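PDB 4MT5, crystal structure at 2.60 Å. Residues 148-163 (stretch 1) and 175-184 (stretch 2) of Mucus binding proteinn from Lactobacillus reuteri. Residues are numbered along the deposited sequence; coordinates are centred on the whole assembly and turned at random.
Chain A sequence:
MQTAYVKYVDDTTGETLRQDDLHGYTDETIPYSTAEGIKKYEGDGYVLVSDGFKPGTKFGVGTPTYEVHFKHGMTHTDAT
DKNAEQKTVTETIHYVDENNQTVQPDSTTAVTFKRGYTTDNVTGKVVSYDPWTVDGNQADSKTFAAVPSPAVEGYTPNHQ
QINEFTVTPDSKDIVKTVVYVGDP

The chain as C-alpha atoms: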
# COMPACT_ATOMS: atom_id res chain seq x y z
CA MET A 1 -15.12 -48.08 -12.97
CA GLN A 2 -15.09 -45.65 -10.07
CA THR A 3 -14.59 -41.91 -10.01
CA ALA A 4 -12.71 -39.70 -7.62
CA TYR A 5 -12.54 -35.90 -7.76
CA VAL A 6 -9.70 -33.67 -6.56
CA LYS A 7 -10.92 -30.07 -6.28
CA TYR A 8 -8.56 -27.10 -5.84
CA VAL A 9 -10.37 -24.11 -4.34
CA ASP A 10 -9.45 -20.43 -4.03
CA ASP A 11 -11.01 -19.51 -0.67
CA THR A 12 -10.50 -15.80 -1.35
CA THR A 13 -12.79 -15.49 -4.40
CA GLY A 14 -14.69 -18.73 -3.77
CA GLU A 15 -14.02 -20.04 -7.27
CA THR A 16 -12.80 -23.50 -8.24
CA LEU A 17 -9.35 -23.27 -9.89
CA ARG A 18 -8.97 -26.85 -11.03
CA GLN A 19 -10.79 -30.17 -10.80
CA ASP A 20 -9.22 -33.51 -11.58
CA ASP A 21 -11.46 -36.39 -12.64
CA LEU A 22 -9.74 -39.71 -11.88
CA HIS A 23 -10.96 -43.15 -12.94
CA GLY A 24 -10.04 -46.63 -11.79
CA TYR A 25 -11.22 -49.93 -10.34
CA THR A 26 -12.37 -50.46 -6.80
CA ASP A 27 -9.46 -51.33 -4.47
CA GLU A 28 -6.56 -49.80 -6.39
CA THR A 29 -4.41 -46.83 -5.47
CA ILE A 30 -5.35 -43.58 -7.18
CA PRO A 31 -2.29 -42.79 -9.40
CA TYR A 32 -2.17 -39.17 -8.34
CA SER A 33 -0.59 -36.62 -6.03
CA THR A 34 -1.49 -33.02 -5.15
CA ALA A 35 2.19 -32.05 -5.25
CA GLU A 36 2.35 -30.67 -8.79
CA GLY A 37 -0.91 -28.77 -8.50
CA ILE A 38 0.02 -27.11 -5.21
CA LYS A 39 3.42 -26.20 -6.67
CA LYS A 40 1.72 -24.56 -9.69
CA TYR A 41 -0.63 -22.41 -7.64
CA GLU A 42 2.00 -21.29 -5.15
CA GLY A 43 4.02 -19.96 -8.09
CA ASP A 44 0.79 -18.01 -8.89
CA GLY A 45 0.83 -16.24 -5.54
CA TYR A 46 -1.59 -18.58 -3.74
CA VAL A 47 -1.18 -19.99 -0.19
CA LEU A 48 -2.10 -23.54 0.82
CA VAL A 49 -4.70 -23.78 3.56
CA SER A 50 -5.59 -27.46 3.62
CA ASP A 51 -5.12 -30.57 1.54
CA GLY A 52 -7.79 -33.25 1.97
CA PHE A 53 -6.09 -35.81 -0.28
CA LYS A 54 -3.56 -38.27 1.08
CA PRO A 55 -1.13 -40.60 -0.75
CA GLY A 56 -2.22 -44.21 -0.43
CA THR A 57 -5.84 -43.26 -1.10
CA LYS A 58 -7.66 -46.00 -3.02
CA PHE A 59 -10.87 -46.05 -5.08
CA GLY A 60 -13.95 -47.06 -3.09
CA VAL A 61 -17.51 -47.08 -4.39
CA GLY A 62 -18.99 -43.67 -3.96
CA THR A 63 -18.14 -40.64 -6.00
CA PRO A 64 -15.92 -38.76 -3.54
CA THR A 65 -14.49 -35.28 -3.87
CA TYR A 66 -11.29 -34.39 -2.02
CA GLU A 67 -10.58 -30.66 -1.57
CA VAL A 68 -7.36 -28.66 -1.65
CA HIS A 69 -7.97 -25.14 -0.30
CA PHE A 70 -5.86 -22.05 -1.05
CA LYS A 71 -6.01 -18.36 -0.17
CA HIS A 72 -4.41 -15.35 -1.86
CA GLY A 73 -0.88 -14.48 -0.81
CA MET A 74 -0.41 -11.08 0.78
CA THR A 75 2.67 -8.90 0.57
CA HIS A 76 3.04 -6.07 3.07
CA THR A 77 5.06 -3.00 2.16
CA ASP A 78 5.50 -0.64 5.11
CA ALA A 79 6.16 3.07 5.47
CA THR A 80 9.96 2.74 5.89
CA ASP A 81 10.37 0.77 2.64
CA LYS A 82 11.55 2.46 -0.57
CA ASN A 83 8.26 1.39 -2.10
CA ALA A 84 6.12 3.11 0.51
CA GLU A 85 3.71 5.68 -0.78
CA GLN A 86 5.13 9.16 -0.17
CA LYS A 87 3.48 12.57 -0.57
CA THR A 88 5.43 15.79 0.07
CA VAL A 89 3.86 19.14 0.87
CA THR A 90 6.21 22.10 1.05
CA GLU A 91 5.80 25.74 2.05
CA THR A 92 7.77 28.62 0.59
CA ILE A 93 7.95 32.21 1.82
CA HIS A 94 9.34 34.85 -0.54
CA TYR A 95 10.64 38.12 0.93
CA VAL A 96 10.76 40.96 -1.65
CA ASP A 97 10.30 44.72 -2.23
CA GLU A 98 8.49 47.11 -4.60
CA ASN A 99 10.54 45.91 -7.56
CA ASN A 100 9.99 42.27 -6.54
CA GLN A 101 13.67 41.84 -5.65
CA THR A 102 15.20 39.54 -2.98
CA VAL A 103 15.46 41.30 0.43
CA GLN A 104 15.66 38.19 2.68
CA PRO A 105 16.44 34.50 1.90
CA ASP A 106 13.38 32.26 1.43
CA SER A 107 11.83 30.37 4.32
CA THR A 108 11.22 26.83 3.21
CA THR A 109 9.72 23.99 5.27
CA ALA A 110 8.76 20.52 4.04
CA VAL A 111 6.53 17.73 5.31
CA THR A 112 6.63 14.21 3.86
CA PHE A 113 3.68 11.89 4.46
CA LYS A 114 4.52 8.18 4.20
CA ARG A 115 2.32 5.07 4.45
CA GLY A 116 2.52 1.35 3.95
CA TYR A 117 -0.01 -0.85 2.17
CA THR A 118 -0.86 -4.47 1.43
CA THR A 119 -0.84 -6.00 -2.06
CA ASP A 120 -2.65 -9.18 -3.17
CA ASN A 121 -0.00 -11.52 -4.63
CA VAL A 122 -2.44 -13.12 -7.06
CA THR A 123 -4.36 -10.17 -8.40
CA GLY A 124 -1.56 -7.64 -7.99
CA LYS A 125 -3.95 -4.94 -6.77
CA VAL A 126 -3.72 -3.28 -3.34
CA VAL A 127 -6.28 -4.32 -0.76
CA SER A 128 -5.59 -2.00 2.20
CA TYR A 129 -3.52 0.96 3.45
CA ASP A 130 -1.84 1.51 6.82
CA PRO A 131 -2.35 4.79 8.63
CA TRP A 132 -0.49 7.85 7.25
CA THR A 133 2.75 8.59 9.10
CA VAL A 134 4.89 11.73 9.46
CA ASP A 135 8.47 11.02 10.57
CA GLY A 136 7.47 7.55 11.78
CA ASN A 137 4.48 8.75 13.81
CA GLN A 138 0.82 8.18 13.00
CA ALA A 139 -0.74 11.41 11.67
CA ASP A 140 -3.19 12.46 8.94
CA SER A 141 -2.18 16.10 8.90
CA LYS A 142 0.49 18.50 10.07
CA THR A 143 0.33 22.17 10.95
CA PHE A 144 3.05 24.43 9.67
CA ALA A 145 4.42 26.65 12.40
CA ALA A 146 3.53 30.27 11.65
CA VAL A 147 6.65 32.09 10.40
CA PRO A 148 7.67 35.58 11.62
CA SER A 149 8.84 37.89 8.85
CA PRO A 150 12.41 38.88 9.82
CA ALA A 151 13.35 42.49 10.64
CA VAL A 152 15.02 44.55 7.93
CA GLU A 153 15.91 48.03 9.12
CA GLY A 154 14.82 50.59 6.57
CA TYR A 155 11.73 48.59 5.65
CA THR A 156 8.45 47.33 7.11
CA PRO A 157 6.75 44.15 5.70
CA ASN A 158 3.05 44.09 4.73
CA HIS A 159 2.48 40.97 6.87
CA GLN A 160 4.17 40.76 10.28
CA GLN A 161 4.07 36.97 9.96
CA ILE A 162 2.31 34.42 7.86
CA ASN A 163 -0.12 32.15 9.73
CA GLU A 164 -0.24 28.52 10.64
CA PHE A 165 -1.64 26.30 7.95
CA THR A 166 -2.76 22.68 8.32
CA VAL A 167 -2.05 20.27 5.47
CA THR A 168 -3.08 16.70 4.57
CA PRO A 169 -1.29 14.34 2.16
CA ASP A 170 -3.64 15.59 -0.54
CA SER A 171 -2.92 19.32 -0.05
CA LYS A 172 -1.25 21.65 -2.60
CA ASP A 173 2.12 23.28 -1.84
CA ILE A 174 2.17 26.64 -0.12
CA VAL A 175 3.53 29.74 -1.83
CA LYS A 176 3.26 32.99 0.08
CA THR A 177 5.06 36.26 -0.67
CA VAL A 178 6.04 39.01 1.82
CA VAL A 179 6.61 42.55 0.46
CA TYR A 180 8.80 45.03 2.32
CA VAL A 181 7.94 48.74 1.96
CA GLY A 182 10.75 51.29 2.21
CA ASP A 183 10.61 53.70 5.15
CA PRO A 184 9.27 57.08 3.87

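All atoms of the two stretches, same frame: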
# COMPACT_ATOMS: atom_id res chain seq x y z
N PRO A 148 7.46 34.14 11.44
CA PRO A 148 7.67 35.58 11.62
C PRO A 148 8.53 36.11 10.49
O PRO A 148 9.62 35.57 10.23
CB PRO A 148 8.45 35.66 12.94
CG PRO A 148 8.24 34.34 13.60
CD PRO A 148 8.15 33.36 12.48
N SER A 149 8.04 37.15 9.81
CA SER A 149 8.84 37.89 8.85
C SER A 149 10.01 38.51 9.61
O SER A 149 9.80 39.15 10.64
CB SER A 149 8.01 39.01 8.22
OG SER A 149 6.76 38.54 7.73
N PRO A 150 11.25 38.32 9.11
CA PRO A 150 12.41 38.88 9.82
C PRO A 150 12.46 40.41 9.72
O PRO A 150 11.81 41.02 8.86
CB PRO A 150 13.60 38.25 9.10
CG PRO A 150 13.04 37.24 8.16
CD PRO A 150 11.65 37.66 7.86
N ALA A 151 13.25 41.04 10.59
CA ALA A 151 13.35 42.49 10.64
C ALA A 151 14.44 42.97 9.69
O ALA A 151 15.59 42.53 9.78
CB ALA A 151 13.64 42.97 12.05
N VAL A 152 14.06 43.86 8.78
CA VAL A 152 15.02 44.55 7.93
C VAL A 152 14.89 46.04 8.22
O VAL A 152 13.85 46.64 7.97
CB VAL A 152 14.74 44.29 6.43
CG1 VAL A 152 15.92 44.74 5.59
CG2 VAL A 152 14.46 42.82 6.20
N GLU A 153 15.94 46.62 8.80
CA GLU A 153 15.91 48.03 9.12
C GLU A 153 15.87 48.81 7.83
O GLU A 153 16.60 48.52 6.88
CB GLU A 153 17.13 48.44 9.95
CG GLU A 153 18.44 47.91 9.39
CD GLU A 153 19.65 48.42 10.15
OE1 GLU A 153 20.75 47.87 9.94
OE2 GLU A 153 19.49 49.37 10.96
N GLY A 154 14.98 49.79 7.77
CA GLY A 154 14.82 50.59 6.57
C GLY A 154 13.55 50.20 5.85
O GLY A 154 13.10 50.91 4.95
N TYR A 155 12.98 49.07 6.25
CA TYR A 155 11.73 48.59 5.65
C TYR A 155 10.73 48.09 6.70
O TYR A 155 11.11 47.81 7.83
CB TYR A 155 12.01 47.47 4.64
CG TYR A 155 12.95 47.85 3.51
CD1 TYR A 155 12.46 48.28 2.28
CD2 TYR A 155 14.33 47.76 3.67
CE1 TYR A 155 13.32 48.61 1.25
CE2 TYR A 155 15.19 48.10 2.65
CZ TYR A 155 14.68 48.52 1.44
OH TYR A 155 15.55 48.85 0.42
N THR A 156 9.46 48.03 6.32
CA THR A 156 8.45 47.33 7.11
C THR A 156 7.58 46.49 6.18
O THR A 156 6.97 47.02 5.24
CB THR A 156 7.53 48.27 7.92
OG1 THR A 156 6.62 48.94 7.03
CG2 THR A 156 8.34 49.28 8.73
N PRO A 157 7.52 45.17 6.45
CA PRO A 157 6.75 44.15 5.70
C PRO A 157 5.24 44.32 5.81
O PRO A 157 4.74 44.78 6.84
CB PRO A 157 7.18 42.84 6.36
CG PRO A 157 7.64 43.23 7.73
CD PRO A 157 8.28 44.57 7.56
N ASN A 158 4.51 43.94 4.76
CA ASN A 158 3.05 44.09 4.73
C ASN A 158 2.28 43.00 5.48
O ASN A 158 1.05 43.07 5.60
CB ASN A 158 2.53 44.23 3.28
CG ASN A 158 3.03 43.12 2.35
OD1 ASN A 158 3.62 42.13 2.79
ND2 ASN A 158 2.78 43.29 1.05
N HIS A 159 3.01 41.99 5.95
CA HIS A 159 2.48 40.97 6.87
C HIS A 159 3.54 40.70 7.92
O HIS A 159 4.65 40.29 7.59
CB HIS A 159 2.17 39.66 6.13
CG HIS A 159 1.10 39.77 5.09
ND1 HIS A 159 -0.11 40.39 5.32
CD2 HIS A 159 1.07 39.35 3.80
CE1 HIS A 159 -0.85 40.34 4.22
NE2 HIS A 159 -0.15 39.71 3.29
N GLN A 160 3.21 40.95 9.19
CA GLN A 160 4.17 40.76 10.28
C GLN A 160 4.65 39.30 10.37
O GLN A 160 5.80 39.01 10.73
CB GLN A 160 3.57 41.24 11.61
CG GLN A 160 4.49 41.10 12.82
CD GLN A 160 5.87 41.72 12.60
OE1 GLN A 160 6.01 42.95 12.58
NE2 GLN A 160 6.88 40.87 12.43
N GLN A 161 3.75 38.38 10.04
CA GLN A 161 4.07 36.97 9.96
C GLN A 161 3.04 36.33 9.07
O GLN A 161 1.94 36.86 8.87
CB GLN A 161 3.99 36.33 11.35
CG GLN A 161 2.59 36.36 11.93
CD GLN A 161 2.39 35.39 13.08
OE1 GLN A 161 3.33 35.09 13.83
NE2 GLN A 161 1.17 34.88 13.21
N ILE A 162 3.36 35.17 8.51
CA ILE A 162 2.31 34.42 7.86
C ILE A 162 1.86 33.29 8.79
O ILE A 162 2.66 32.71 9.54
CB ILE A 162 2.71 33.94 6.46
CG1 ILE A 162 1.47 33.44 5.69
CG2 ILE A 162 3.83 32.91 6.56
CD1 ILE A 162 0.24 34.37 5.77
N ASN A 163 0.55 33.01 8.75
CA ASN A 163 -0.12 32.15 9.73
C ASN A 163 0.36 30.71 9.83
O ASN A 163 1.32 30.29 9.18
CB ASN A 163 -1.62 32.13 9.44
CG ASN A 163 -2.23 33.51 9.49
OD1 ASN A 163 -1.54 34.49 9.77
ND2 ASN A 163 -3.53 33.60 9.23
N VAL A 175 2.70 28.64 -1.37
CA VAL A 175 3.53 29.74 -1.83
C VAL A 175 2.95 31.08 -1.39
O VAL A 175 1.85 31.47 -1.80
CB VAL A 175 3.73 29.73 -3.36
CG1 VAL A 175 5.00 30.49 -3.73
CG2 VAL A 175 3.79 28.30 -3.88
N LYS A 176 3.70 31.76 -0.54
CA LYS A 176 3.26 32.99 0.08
C LYS A 176 4.40 34.00 -0.01
O LYS A 176 5.54 33.69 0.33
CB LYS A 176 2.91 32.73 1.54
CG LYS A 176 1.49 33.08 1.94
CD LYS A 176 0.45 32.37 1.12
CE LYS A 176 -0.91 32.51 1.81
NZ LYS A 176 -2.08 32.10 0.96
N THR A 177 4.07 35.21 -0.45
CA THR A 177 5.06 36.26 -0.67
C THR A 177 4.91 37.43 0.32
O THR A 177 3.81 37.94 0.52
CB THR A 177 4.97 36.78 -2.11
OG1 THR A 177 5.14 35.68 -3.01
CG2 THR A 177 6.03 37.83 -2.37
N VAL A 178 6.02 37.84 0.94
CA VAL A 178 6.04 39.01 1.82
C VAL A 178 6.74 40.20 1.15
O VAL A 178 7.89 40.08 0.70
CB VAL A 178 6.77 38.71 3.14
CG1 VAL A 178 6.44 39.78 4.17
CG2 VAL A 178 6.37 37.37 3.66
N VAL A 179 6.06 41.35 1.09
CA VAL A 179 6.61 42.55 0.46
C VAL A 179 7.01 43.60 1.49
O VAL A 179 6.20 44.02 2.31
CB VAL A 179 5.65 43.18 -0.56
CG1 VAL A 179 6.32 44.34 -1.26
CG2 VAL A 179 5.19 42.17 -1.58
N TYR A 180 8.27 44.02 1.42
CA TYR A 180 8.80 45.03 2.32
C TYR A 180 8.71 46.43 1.70
O TYR A 180 9.20 46.66 0.60
CB TYR A 180 10.25 44.71 2.66
CG TYR A 180 10.43 43.66 3.74
CD1 TYR A 180 10.82 44.02 5.03
CD2 TYR A 180 10.20 42.31 3.47
CE1 TYR A 180 10.98 43.07 6.02
CE2 TYR A 180 10.35 41.35 4.47
CZ TYR A 180 10.75 41.74 5.74
OH TYR A 180 10.91 40.79 6.73
N VAL A 181 8.06 47.35 2.42
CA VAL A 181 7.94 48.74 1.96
C VAL A 181 9.04 49.61 2.57
O VAL A 181 9.28 49.56 3.78
CB VAL A 181 6.55 49.33 2.30
CG1 VAL A 181 6.53 50.82 2.06
CG2 VAL A 181 5.46 48.63 1.49
N GLY A 182 9.71 50.38 1.74
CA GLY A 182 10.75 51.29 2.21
C GLY A 182 10.23 52.38 3.14
O GLY A 182 9.16 52.94 2.92
N ASP A 183 11.01 52.68 4.18
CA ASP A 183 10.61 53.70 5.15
C ASP A 183 10.64 55.12 4.57
O ASP A 183 11.71 55.63 4.21
CB ASP A 183 11.46 53.58 6.44
CG ASP A 183 11.07 52.37 7.29
OD1 ASP A 183 9.92 51.86 7.14
OD2 ASP A 183 11.90 51.92 8.12
N PRO A 184 9.46 55.76 4.49
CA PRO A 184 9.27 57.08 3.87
C PRO A 184 9.94 58.22 4.63
O PRO A 184 10.06 58.14 5.86
CB PRO A 184 7.74 57.27 3.89
CG PRO A 184 7.17 55.90 4.15
CD PRO A 184 8.19 55.21 4.99
O HOH W 1 7.63 51.86 6.24

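How do the two backbones meet? Strand 155-157 runs antiparallel to strand 175-182, their directions 148° apart. Thr-156 and Val-181 form the hydrogen-bonded pair, with Thr-156 N to Val-181 O and Val-181 N to Thr-156 O both 3.0 Å. Beyond it, Asp-183 N donates to Gly-154 O at 2.8 Å and Asn-158 N to Val-179 O at 3.0 Å. Gly-154 takes the third position of a type II turn from Val-152 to Tyr-155, which Tyr-155 N closes by donating to Val-152 O at 3.1 Å; at the backbone angles of Gly-154 (phi 105°, psi -13°) a CB would be jammed against the preceding carbonyl oxygen.

What does the Tyr-180 side chain do? With chi1 at -81° (m), its ring lies on the same sheet face as Tyr-155 and Pro-157, and its end reaches the loop before the turn. There Tyr-180 OH donates to Pro-150 O at 2.3 Å, a very short hydrogen bond. Pro-157 CB sits over one ring face, 3.8 Å from the centroid of Tyr-180 and 11° off the normal, a CH-pi contact. Tyr-155 CB approaches the ring edge, 3.7 Å from Tyr-180 CD1, while Val-152, in the t rotamer, brings CG2 to 3.5 Å from Tyr-180 CE1.

How does pairing continue past Pro-157, where the strand ends? Asn-158 substitutes a side chain for backbone: chi1 of 52° (p) and chi2 of 10° place its amide oxygen so that Val-179 N donates to Asn-158 OD1 at 3.1 Å. Nearby, Ser-149 in the m rotamer directs OG to His-159 O at 2.7 Å, a bond within stretch 1 that leaves Ser-149 OG 3.8 Å from Val-178 CG1.

What does Thr-156 meet, on the face it shares with Val-181? At chi1 73° (p), its CG2 lies 3.4 Å from OD1 of Asp-183, just past the strand. A water bridges the two residues, donating to Asp-183 OD1 at 2.5 Å and lying 3.2 Å from Thr-156 OG1.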